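Local coordinates for protein 2-(3-amino-3-carboxypropyl)histidine synthase (Pyrococcus horikoshii, PDB 3LZD) that transfers the 3-amino-3-carboxypropyl group of S-adenosyl-L-methionine to a histidine of elongation factor 2, the first step of diphthamide biosynthesis, using a [4Fe-4S] cluster, at residues I53-V58 against C107-H112. Sequence-based numbering, arbitrary orientation.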
loop_
_atom_site.group_PDB
_atom_site.type_symbol
_atom_site.label_atom_id
_atom_site.label_comp_id
_atom_site.label_asym_id
_atom_site.label_seq_id
_atom_site.Cartn_x
_atom_site.Cartn_y
_atom_site.Cartn_z
ATOM N N ILE A 53 -5.526 -9.681 -28.950
ATOM C CA ILE A 53 -6.368 -8.556 -28.564
ATOM C C ILE A 53 -5.692 -7.229 -28.869
ATOM O O ILE A 53 -6.182 -6.174 -28.473
ATOM C CB ILE A 53 -6.761 -8.605 -27.072
ATOM C CG1 ILE A 53 -5.504 -8.607 -26.196
ATOM C CG2 ILE A 53 -7.625 -9.837 -26.811
ATOM C CD1 ILE A 53 -5.800 -8.675 -24.705
ATOM N N GLY A 54 -4.567 -7.289 -29.577
ATOM C CA GLY A 54 -3.847 -6.077 -29.938
ATOM C C GLY A 54 -3.234 -5.272 -28.799
ATOM O O GLY A 54 -3.129 -4.043 -28.872
ATOM N N ALA A 55 -2.803 -5.954 -27.744
ATOM C CA ALA A 55 -2.214 -5.265 -26.606
ATOM C C ALA A 55 -0.806 -4.769 -26.914
ATOM O O ALA A 55 0.016 -5.494 -27.479
ATOM C CB ALA A 55 -2.194 -6.197 -25.381
ATOM N N LYS A 56 -0.536 -3.523 -26.534
ATOM C CA LYS A 56 0.768 -2.915 -26.754
ATOM C C LYS A 56 1.541 -2.662 -25.461
ATOM O O LYS A 56 2.771 -2.650 -25.459
ATOM C CB LYS A 56 0.607 -1.584 -27.493
ATOM C CG LYS A 56 0.861 -1.652 -28.994
ATOM C CD LYS A 56 -0.234 -2.392 -29.740
ATOM C CE LYS A 56 0.007 -2.306 -31.241
ATOM N NZ LYS A 56 -1.028 -3.026 -32.029
ATOM N N ARG A 57 0.821 -2.453 -24.366
ATOM C CA ARG A 57 1.450 -2.165 -23.078
ATOM C C ARG A 57 0.765 -2.995 -21.993
ATOM O O ARG A 57 -0.439 -2.854 -21.755
ATOM C CB ARG A 57 1.313 -0.662 -22.776
ATOM C CG ARG A 57 2.036 -0.170 -21.531
ATOM C CD ARG A 57 1.768 1.325 -21.244
ATOM N NE ARG A 57 2.527 2.258 -22.087
ATOM C CZ ARG A 57 2.106 2.769 -23.246
ATOM N NH1 ARG A 57 0.911 2.452 -23.738
ATOM N NH2 ARG A 57 2.880 3.618 -23.916
ATOM N N VAL A 58 1.528 -3.854 -21.323
ATOM C CA VAL A 58 0.935 -4.704 -20.293
ATOM C C VAL A 58 1.638 -4.615 -18.939
ATOM O O VAL A 58 2.838 -4.357 -18.864
ATOM C CB VAL A 58 0.908 -6.185 -20.766
ATOM C CG1 VAL A 58 2.319 -6.741 -20.816
ATOM C CG2 VAL A 58 0.026 -7.019 -19.847
ATOM N N CYS A 107 -1.877 0.732 -19.365
ATOM C CA CYS A 107 -1.625 -0.596 -19.901
ATOM C C CYS A 107 -2.961 -1.062 -20.449
ATOM O O CYS A 107 -4.016 -0.815 -19.847
ATOM C CB CYS A 107 -1.144 -1.555 -18.809
ATOM S SG CYS A 107 0.481 -1.153 -18.188
ATOM N N ASP A 108 -2.934 -1.724 -21.597
ATOM C CA ASP A 108 -4.171 -2.197 -22.180
ATOM C C ASP A 108 -4.489 -3.608 -21.707
ATOM O O ASP A 108 -5.513 -4.172 -22.065
ATOM C CB ASP A 108 -4.087 -2.123 -23.704
ATOM C CG ASP A 108 -2.761 -2.610 -24.231
ATOM O OD1 ASP A 108 -2.363 -2.179 -25.335
ATOM O OD2 ASP A 108 -2.124 -3.428 -23.537
ATOM N N ALA A 109 -3.615 -4.177 -20.888
ATOM C CA ALA A 109 -3.856 -5.525 -20.373
ATOM C C ALA A 109 -3.021 -5.808 -19.131
ATOM O O ALA A 109 -2.019 -5.135 -18.861
ATOM C CB ALA A 109 -3.565 -6.572 -21.458
ATOM N N LEU A 110 -3.448 -6.817 -18.384
ATOM C CA LEU A 110 -2.786 -7.208 -17.147
ATOM C C LEU A 110 -2.448 -8.705 -17.177
ATOM O O LEU A 110 -3.255 -9.521 -17.627
ATOM C CB LEU A 110 -3.745 -6.941 -15.979
ATOM C CG LEU A 110 -3.321 -6.718 -14.517
ATOM C CD1 LEU A 110 -4.236 -7.545 -13.631
ATOM C CD2 LEU A 110 -1.863 -7.060 -14.273
ATOM N N ILE A 111 -1.255 -9.067 -16.727
ATOM C CA ILE A 111 -0.900 -10.477 -16.644
ATOM C C ILE A 111 -0.803 -10.742 -15.145
ATOM O O ILE A 111 -0.048 -10.079 -14.442
ATOM C CB ILE A 111 0.454 -10.795 -17.307
ATOM C CG1 ILE A 111 0.379 -10.506 -18.805
ATOM C CG2 ILE A 111 0.792 -12.284 -17.112
ATOM C CD1 ILE A 111 1.673 -10.831 -19.550
ATOM N N HIS A 112 -1.590 -11.693 -14.655
ATOM C CA HIS A 112 -1.596 -12.012 -13.229
ATOM C C HIS A 112 -0.938 -13.375 -13.016
ATOM O O HIS A 112 -1.551 -14.416 -13.267
ATOM C CB HIS A 112 -3.034 -12.034 -12.717
ATOM C CG HIS A 112 -3.141 -12.273 -11.245
ATOM N ND1 HIS A 112 -3.187 -11.247 -10.327
ATOM C CD2 HIS A 112 -3.172 -13.421 -10.528
ATOM C CE1 HIS A 112 -3.241 -11.752 -9.108
ATOM N NE2 HIS A 112 -3.232 -13.070 -9.202
#
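Asp108 grips the backbone of Lys56 and Arg57, a worked example of a side chain holding main chain at the start of two parallel neighbours, 57-61 and 109-114, in a mixed five-stranded sheet. Its OD1 accepts Lys56 N at 2.6 Å, almost perfectly straight (178°) and from the syn side, 16° out of the carboxylate plane. OD2, also met on its syn side, takes Arg57 N at 3.2 Å, more tilted from that plane. With CG between the backbone N and the carbonyl carbon (chi1 43°), the carboxylate is carried over to these two N-H groups, while Asp108 N bonds to Arg57 O at 2.7 Å. With an alanine here, both carboxylate oxygens are gone, and the N-H groups of Lys56 and Arg57 would probably be left without these acceptors. Val58 pairs with Ala109 in a parallel bridge, and Val58 CG2 packs 3.7 Å from Ile111 CG1. Arg57 CG rests 3.8 Å from Cys107 SG. On the side facing helix 43-52, Ala55 CB lies 4.2 Å from Ala109 CB, and Leu50 touches both methyls. That helix ends in a Schellman motif with Gly54, of positive phi, as C-prime. Bending at chi3, the Arg57 chain brings NE into a salt bridge with Glu83 OE1.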